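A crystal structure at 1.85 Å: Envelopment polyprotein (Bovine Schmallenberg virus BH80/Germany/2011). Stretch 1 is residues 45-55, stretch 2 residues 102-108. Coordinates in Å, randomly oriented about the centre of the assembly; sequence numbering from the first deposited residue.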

ATOM      1  N   PRO A  45      35.986   4.380  -5.877  1.00 32.25           N
ATOM      2  CA  PRO A  45      36.253   5.508  -6.804  1.00 34.59           C
ATOM      3  C   PRO A  45      35.670   5.247  -8.195  1.00 33.61           C
ATOM      4  O   PRO A  45      35.855   4.163  -8.777  1.00 36.00           O
ATOM      5  N   LEU A  46      34.886   6.209  -8.688  1.00 31.46           N
ATOM      6  CA  LEU A  46      34.297   6.144 -10.040  1.00 32.41           C
ATOM      7  C   LEU A  46      34.898   7.267 -10.896  1.00 33.59           C
ATOM      8  O   LEU A  46      35.141   8.390 -10.415  1.00 36.33           O
ATOM      9  N   LYS A  47      35.168   6.951 -12.162  1.00 33.08           N
ATOM     10  CA  LYS A  47      35.855   7.913 -13.014  1.00 31.30           C
ATOM     11  C   LYS A  47      35.059   8.057 -14.311  1.00 34.28           C
ATOM     12  O   LYS A  47      34.318   7.155 -14.716  1.00 35.06           O
ATOM     13  N   ASN A  48      35.265   9.190 -14.996  1.00 34.30           N
ATOM     14  CA  ASN A  48      34.659   9.433 -16.308  1.00 40.05           C
ATOM     15  C   ASN A  48      33.134   9.358 -16.256  1.00 37.94           C
ATOM     16  O   ASN A  48      32.495   8.822 -17.169  1.00 41.28           O
ATOM     17  N   LEU A  49      32.548   9.875 -15.174  1.00 37.34           N
ATOM     18  CA  LEU A  49      31.099   9.933 -15.110  1.00 35.07           C
ATOM     19  C   LEU A  49      30.558  11.086 -15.961  1.00 37.49           C
ATOM     20  O   LEU A  49      31.271  12.036 -16.237  1.00 40.65           O
ATOM     21  N   PRO A  50      29.307  11.010 -16.421  1.00 39.67           N
ATOM     22  CA  PRO A  50      28.668  12.178 -17.050  1.00 39.85           C
ATOM     23  C   PRO A  50      28.647  13.397 -16.135  1.00 38.53           C
ATOM     24  O   PRO A  50      28.876  13.315 -14.915  1.00 37.54           O
ATOM     25  N   ALA A  51      28.306  14.544 -16.751  1.00 38.91           N
ATOM     26  CA  ALA A  51      28.233  15.827 -16.033  1.00 40.18           C
ATOM     27  C   ALA A  51      27.254  15.731 -14.873  1.00 36.99           C
ATOM     28  O   ALA A  51      26.188  15.110 -14.992  1.00 37.71           O
ATOM     29  N   ILE A  52      27.654  16.275 -13.721  1.00 35.97           N
ATOM     30  CA  ILE A  52      26.813  16.272 -12.527  1.00 34.64           C
ATOM     31  C   ILE A  52      26.891  17.700 -12.001  1.00 34.04           C
ATOM     32  O   ILE A  52      27.920  18.112 -11.433  1.00 32.05           O
ATOM     33  N   ILE A  53      25.827  18.461 -12.229  1.00 34.77           N
ATOM     34  CA  ILE A  53      25.724  19.876 -11.866  1.00 31.68           C
ATOM     35  C   ILE A  53      24.529  20.000 -10.916  1.00 29.08           C
ATOM     36  O   ILE A  53      23.378  19.754 -11.332  1.00 30.16           O
ATOM     37  N   PRO A  54      24.757  20.299  -9.644  1.00 28.87           N
ATOM     38  CA  PRO A  54      23.707  20.099  -8.625  1.00 26.97           C
ATOM     39  C   PRO A  54      22.512  21.049  -8.763  1.00 26.25           C
ATOM     40  O   PRO A  54      22.661  22.249  -8.946  1.00 30.37           O
ATOM     41  N   GLN A  55      21.310  20.479  -8.649  1.00 26.21           N
ATOM     42  CA  GLN A  55      20.065  21.243  -8.726  1.00 25.90           C
ATOM     43  C   GLN A  55      19.512  21.624  -7.365  1.00 27.52           C
ATOM     44  O   GLN A  55      18.609  22.467  -7.299  1.00 30.56           O
ATOM     45  N   ILE A 102      32.444  20.342  -3.308  1.00 28.71           N
ATOM     46  CA  ILE A 102      32.064  18.964  -3.006  1.00 29.46           C
ATOM     47  C   ILE A 102      30.591  18.857  -3.342  1.00 29.38           C
ATOM     48  O   ILE A 102      29.787  19.667  -2.862  1.00 28.71           O
ATOM     49  N   ILE A 103      30.231  17.848  -4.127  1.00 27.82           N
ATOM     50  CA  ILE A 103      28.843  17.598  -4.517  1.00 24.89           C
ATOM     51  C   ILE A 103      28.391  16.321  -3.824  1.00 24.76           C
ATOM     52  O   ILE A 103      29.125  15.323  -3.819  1.00 25.48           O
ATOM     53  N   ILE A 104      27.234  16.369  -3.164  1.00 23.50           N
ATOM     54  CA  ILE A 104      26.605  15.167  -2.624  1.00 22.37           C
ATOM     55  C   ILE A 104      25.592  14.657  -3.658  1.00 24.46           C
ATOM     56  O   ILE A 104      24.618  15.355  -3.985  1.00 23.73           O
ATOM     57  N   TYR A 105      25.825  13.455  -4.201  1.00 21.69           N
ATOM     58  CA  TYR A 105      25.119  13.050  -5.431  1.00 22.88           C
ATOM     59  C   TYR A 105      24.403  11.732  -5.151  1.00 22.68           C
ATOM     60  O   TYR A 105      25.058  10.746  -4.788  1.00 21.74           O
ATOM     61  N   VAL A 106      23.075  11.705  -5.321  1.00 20.97           N
ATOM     62  CA  VAL A 106      22.287  10.461  -5.094  1.00 22.04           C
ATOM     63  C   VAL A 106      22.309   9.691  -6.418  1.00 25.48           C
ATOM     64  O   VAL A 106      21.533   9.934  -7.343  1.00 26.38           O
ATOM     65  N   ARG A 107      23.265   8.778  -6.542  1.00 22.91           N
ATOM     66  CA  ARG A 107      23.527   8.204  -7.846  1.00 21.99           C
ATOM     67  C   ARG A 107      22.453   7.192  -8.253  1.00 24.41           C
ATOM     68  O   ARG A 107      22.135   7.093  -9.427  1.00 23.60           O
ATOM     69  N   ARG A 108      21.898   6.453  -7.309  1.00 21.26           N
ATOM     70  CA  ARG A 108      20.834   5.512  -7.697  1.00 23.70           C
ATOM     71  C   ARG A 108      19.807   5.409  -6.587  1.00 24.31           C
ATOM     72  O   ARG A 108      20.148   5.359  -5.400  1.00 23.02           O
TER

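No hydrogen bond joins the two stretches, although one of them ends in a pair of arginines; the contact is made by apolar packing and by leucine methyls laid against a guanidinium group. The strand 102-108 presents alternate residues: Ile103, Tyr105 and Arg107 point toward the first stretch, whereas Ile104 points away. From the largely irregular first stretch, Leu46, Leu49, Ile52 and Pro54 point toward the strand, while Ile53 turns away.

Ile52 contributes the largest covered area. With chi1 in m and chi2 between wells at 149°, it reaches both Ile103 and Tyr105: its CD1 lies 3.5 Å from CE2 of Tyr105, and its CG2 sits over one face of that ring, 4.3 Å from the centroid, in a CH-pi contact. The same Ile52 CG2 is 4.0 Å from CG2 of Ile103. Ile103 (m, t) extends its CD1 to within 3.8 Å of CD in the Pro54 ring, which has C-gamma endo pucker.

Tyr105 is t at chi1. The OH of Tyr105 accepts a weak hydrogen bond from NH1 of Arg107 (3.2 Å), a link within the strand. Arg107, t through chi3, extends alongside the two leucines: Leu49 (m, t) places CD2 over one guanidinium face, 3.7 Å from Arg107 NH1, and Leu46 (m, p) brings CD2 obliquely to 3.8 Å from Arg107 NE.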

ATOM      1  CB  PRO A  45      37.790   5.602  -6.846  1.00 36.49           C
ATOM      2  CG  PRO A  45      38.292   4.578  -5.928  1.00 37.43           C
ATOM      3  CD  PRO A  45      37.207   3.571  -5.697  1.00 35.11           C
ATOM      4  CB  LEU A  46      32.757   6.255 -10.045  1.00 30.25           C
ATOM      5  CG  LEU A  46      31.971   4.939  -9.863  1.00 35.76           C
ATOM      6  CD1 LEU A  46      32.342   4.402  -8.505  1.00 37.46           C
ATOM      7  CD2 LEU A  46      30.487   5.254  -9.879  1.00 33.72           C
ATOM      8  CB  LYS A  47      37.337   7.488 -13.270  1.00 36.66           C
ATOM      9  CG  LYS A  47      38.334   7.986 -12.111  1.00 41.53           C
ATOM     10  CD  LYS A  47      39.724   8.412 -12.620  1.00 47.77           C
ATOM     11  CE  LYS A  47      40.269   9.725 -12.000  1.00 48.75           C
ATOM     12  NZ  LYS A  47      40.996   9.513 -10.692  1.00 52.07           N
ATOM     13  CB  ASN A  48      35.191   8.470 -17.376  1.00 41.13           C
ATOM     14  CG  ASN A  48      35.101   9.074 -18.754  1.00 43.67           C
ATOM     15  OD1 ASN A  48      35.285  10.282 -18.897  1.00 46.28           O
ATOM     16  ND2 ASN A  48      34.780   8.266 -19.763  1.00 42.03           N
ATOM     17  CB  LEU A  49      30.648  10.070 -13.668  1.00 33.18           C
ATOM     18  CG  LEU A  49      30.843   8.876 -12.726  1.00 32.91           C
ATOM     19  CD1 LEU A  49      30.254   9.121 -11.314  1.00 31.89           C
ATOM     20  CD2 LEU A  49      30.198   7.601 -13.297  1.00 28.16           C
ATOM     21  CB  PRO A  50      27.231  11.712 -17.312  1.00 40.62           C
ATOM     22  CG  PRO A  50      27.273  10.236 -17.227  1.00 41.20           C
ATOM     23  CD  PRO A  50      28.375   9.876 -16.291  1.00 39.11           C
ATOM     24  CB  ALA A  51      27.792  16.951 -16.987  1.00 42.58           C
ATOM     25  CB  ILE A  52      27.261  15.239 -11.471  1.00 33.58           C
ATOM     26  CG1 ILE A  52      27.186  13.779 -11.999  1.00 33.45           C
ATOM     27  CG2 ILE A  52      26.438  15.343 -10.150  1.00 28.64           C
ATOM     28  CD1 ILE A  52      28.277  12.928 -11.337  1.00 35.51           C
ATOM     29  CB  ILE A  53      25.555  20.753 -13.114  1.00 34.31           C
ATOM     30  CG1 ILE A  53      26.731  20.539 -14.092  1.00 37.41           C
ATOM     31  CG2 ILE A  53      25.484  22.249 -12.672  1.00 35.60           C
ATOM     32  CD1 ILE A  53      26.561  21.233 -15.404  1.00 40.57           C
ATOM     33  CB  PRO A  54      24.441  20.313  -7.299  1.00 26.56           C
ATOM     34  CG  PRO A  54      25.719  21.026  -7.644  1.00 28.92           C
ATOM     35  CD  PRO A  54      26.065  20.624  -9.054  1.00 28.02           C
ATOM     36  CB  GLN A  55      18.958  20.394  -9.420  1.00 23.93           C
ATOM     37  CG  GLN A  55      19.181  20.188 -10.918  1.00 25.31           C
ATOM     38  CD  GLN A  55      18.346  19.053 -11.413  1.00 28.10           C
ATOM     39  OE1 GLN A  55      18.598  17.905 -11.038  1.00 28.56           O
ATOM     40  NE2 GLN A  55      17.301  19.343 -12.205  1.00 29.26           N
ATOM     41  CB  ILE A 102      32.314  18.620  -1.527  1.00 29.13           C
ATOM     42  CG1 ILE A 102      33.820  18.726  -1.183  1.00 34.73           C
ATOM     43  CG2 ILE A 102      31.798  17.254  -1.173  1.00 31.54           C
ATOM     44  CD1 ILE A 102      34.142  18.466   0.298  1.00 35.81           C
ATOM     45  CB  ILE A 103      28.741  17.513  -6.049  1.00 25.47           C
ATOM     46  CG1 ILE A 103      28.959  18.920  -6.657  1.00 26.30           C
ATOM     47  CG2 ILE A 103      27.393  16.905  -6.552  1.00 24.53           C
ATOM     48  CD1 ILE A 103      29.304  18.848  -8.170  1.00 31.76           C
ATOM     49  CB  ILE A 104      25.913  15.448  -1.281  1.00 21.88           C
ATOM     50  CG1 ILE A 104      26.850  16.165  -0.276  1.00 23.69           C
ATOM     51  CG2 ILE A 104      25.203  14.169  -0.727  1.00 21.75           C
ATOM     52  CD1 ILE A 104      28.083  15.295   0.099  1.00 25.40           C
ATOM     53  CB  TYR A 105      26.137  12.970  -6.586  1.00 26.39           C
ATOM     54  CG  TYR A 105      25.725  12.136  -7.800  1.00 29.51           C
ATOM     55  CD1 TYR A 105      24.439  12.175  -8.292  1.00 25.91           C
ATOM     56  CD2 TYR A 105      26.648  11.348  -8.452  1.00 29.59           C
ATOM     57  CE1 TYR A 105      24.056  11.379  -9.422  1.00 29.33           C
ATOM     58  CE2 TYR A 105      26.309  10.568  -9.564  1.00 29.92           C
ATOM     59  CZ  TYR A 105      25.023  10.597 -10.037  1.00 31.39           C
ATOM     60  OH  TYR A 105      24.752   9.837 -11.113  1.00 33.93           O
ATOM     61  CB  VAL A 106      20.887  10.759  -4.582  1.00 21.72           C
ATOM     62  CG1 VAL A 106      20.107   9.429  -4.210  1.00 23.98           C
ATOM     63  CG2 VAL A 106      20.951  11.682  -3.366  1.00 21.48           C
ATOM     64  CB  ARG A 107      24.896   7.543  -7.878  1.00 23.57           C
ATOM     65  CG  ARG A 107      25.195   6.929  -9.269  1.00 26.46           C
ATOM     66  CD  ARG A 107      26.644   6.714  -9.522  1.00 31.68           C
ATOM     67  NE  ARG A 107      26.825   5.859 -10.688  1.00 35.49           N
ATOM     68  CZ  ARG A 107      26.826   6.250 -11.958  1.00 37.74           C
ATOM     69  NH1 ARG A 107      26.652   7.545 -12.299  1.00 36.48           N
ATOM     70  NH2 ARG A 107      27.010   5.310 -12.901  1.00 33.71           N
ATOM     71  CB  ARG A 108      21.440   4.151  -8.045  1.00 27.83           C
ATOM     72  CG  ARG A 108      20.358   3.060  -8.367  1.00 30.48           C
ATOM     73  CD  ARG A 108      21.086   1.743  -8.782  1.00 36.54           C
ATOM     74  NE  ARG A 108      21.745   1.143  -7.614  1.00 39.55           N
ATOM     75  CZ  ARG A 108      23.063   1.042  -7.449  1.00 41.62           C
ATOM     76  NH1 ARG A 108      23.890   1.481  -8.388  1.00 43.87           N
ATOM     77  NH2 ARG A 108      23.548   0.479  -6.340  1.00 41.70           N
TER